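Local coordinates for protein tubulin-specific chaperone A (Saccharomyces cerevisiae, PDB 1QSD) that binds beta-tubulin and takes part in an early step of the tubulin folding pathway as a post-chaperonin cofactor, at residues Glu74-Glu77 and Gln78-Thr82. Residues are numbered along the deposited sequence; the frame is centred on the assembly and turned at random.
Sequences EDLE and QFLKT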
# COMPACT_ATOMS: atom_id res chain seq x y z
N GLU A 74 -8.65 18.42 9.02
CA GLU A 74 -8.59 19.80 9.45
C GLU A 74 -8.97 20.79 8.37
O GLU A 74 -9.53 21.85 8.65
CB GLU A 74 -7.21 20.11 10.02
CG GLU A 74 -6.90 19.27 11.25
CD GLU A 74 -5.65 19.70 11.99
OE1 GLU A 74 -5.61 19.53 13.22
OE2 GLU A 74 -4.70 20.22 11.34
N ASP A 75 -8.66 20.44 7.13
CA ASP A 75 -8.98 21.27 6.00
C ASP A 75 -10.50 21.30 5.84
O ASP A 75 -11.08 22.37 5.66
CB ASP A 75 -8.34 20.72 4.73
CG ASP A 75 -8.53 21.64 3.53
OD1 ASP A 75 -8.94 21.14 2.46
OD2 ASP A 75 -8.28 22.87 3.66
N LEU A 76 -11.13 20.14 5.95
CA LEU A 76 -12.57 20.04 5.82
C LEU A 76 -13.27 20.76 6.98
O LEU A 76 -14.25 21.48 6.77
CB LEU A 76 -13.00 18.57 5.69
CG LEU A 76 -14.47 18.20 5.47
CD1 LEU A 76 -15.09 19.06 4.39
CD2 LEU A 76 -14.61 16.71 5.14
N GLU A 77 -12.78 20.57 8.20
CA GLU A 77 -13.33 21.21 9.38
C GLU A 77 -13.24 22.73 9.24
O GLU A 77 -14.20 23.44 9.52
CB GLU A 77 -12.58 20.78 10.64
CG GLU A 77 -12.70 19.29 11.00
CD GLU A 77 -11.99 18.91 12.31
OE1 GLU A 77 -10.74 19.00 12.38
OE2 GLU A 77 -12.68 18.50 13.28
N GLN A 78 -12.09 23.23 8.81
CA GLN A 78 -11.93 24.67 8.64
C GLN A 78 -12.86 25.24 7.55
O GLN A 78 -13.47 26.30 7.71
CB GLN A 78 -10.47 25.01 8.33
CG GLN A 78 -10.12 26.49 8.53
CD GLN A 78 -10.10 26.98 10.01
OE1 GLN A 78 -9.56 28.06 10.31
NE2 GLN A 78 -10.65 26.19 10.94
N PHE A 79 -13.02 24.50 6.45
CA PHE A 79 -13.88 24.93 5.36
C PHE A 79 -15.32 25.08 5.87
O PHE A 79 -15.98 26.07 5.59
CB PHE A 79 -13.79 23.90 4.23
CG PHE A 79 -14.70 24.17 3.06
CD1 PHE A 79 -14.33 25.05 2.05
CD2 PHE A 79 -15.93 23.52 2.95
CE1 PHE A 79 -15.17 25.28 0.94
CE2 PHE A 79 -16.78 23.75 1.84
CZ PHE A 79 -16.40 24.62 0.85
N LEU A 80 -15.78 24.12 6.67
CA LEU A 80 -17.12 24.13 7.20
C LEU A 80 -17.44 25.28 8.15
O LEU A 80 -18.57 25.73 8.21
CB LEU A 80 -17.45 22.79 7.86
CG LEU A 80 -17.65 21.59 6.94
CD1 LEU A 80 -17.76 20.31 7.78
CD2 LEU A 80 -18.92 21.81 6.09
N LYS A 81 -16.45 25.77 8.90
CA LYS A 81 -16.69 26.88 9.83
C LYS A 81 -17.22 28.15 9.20
O LYS A 81 -17.81 28.98 9.89
CB LYS A 81 -15.43 27.26 10.60
CG LYS A 81 -15.03 26.28 11.64
CD LYS A 81 -13.76 26.76 12.32
CE LYS A 81 -13.07 25.62 13.04
NZ LYS A 81 -11.76 26.04 13.57
N THR A 82 -16.97 28.33 7.91
CA THR A 82 -17.40 29.53 7.20
C THR A 82 -18.26 29.22 5.99
O THR A 82 -18.45 30.09 5.14
CB THR A 82 -16.20 30.37 6.73
OG1 THR A 82 -15.31 29.55 5.96
CG2 THR A 82 -15.44 30.98 7.93
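Leu80 sits one turn beyond Leu76, and the two side chains line the same face of helix 45-81. From its base outward, Leu80 CB lies 3.6 Å from Leu76 O and about as near Glu77 O. The next atom out, Leu80 CG, is closer still, at 3.4 Å from the same Leu76 O, because chi1 of -72° puts it beside its own backbone N, which donates to Leu76 O at 3.1 Å. CG also meets the leucine one turn back, with Leu76 CD1 4.4 Å from Leu80 CG. Of the two methyls, Leu80 CD1 stays in touch with Leu76 O at 3.8 Å, while the side chain as a whole reaches Ala92 and Ile96 of helix 90-104; Leu76 touches Ile96 as well, and Leu13 of helix 5-39.

Underneath run the i to i+4 hydrogen bonds of an alpha-helix. Gln78 N reaches Glu74 O at 2.9 Å and Phe79 N reaches Asp75 O at 3.0 Å. The bond from Lys81 N to Glu77 O is weak, 3.3 Å long and bent to 142°. Whereas Leu80 packs on helix 90-104, the Phe79 ring, with CG opposite the backbone N (chi1 176°), packs on Gln5, Leu6 and Lys9 of helix 5-39. Asp75 OD1 forms salt bridges to Lys9 and to Lys50 of the second subunit.

The chemistry is therefore divided by direction: backbone bonds hold the turn and weaken toward Lys81, leucines and phenylalanine attach it to the other two helices of the chain, and one carboxylate, probably kept ionised by its two lysines, ties it to the partner subunit.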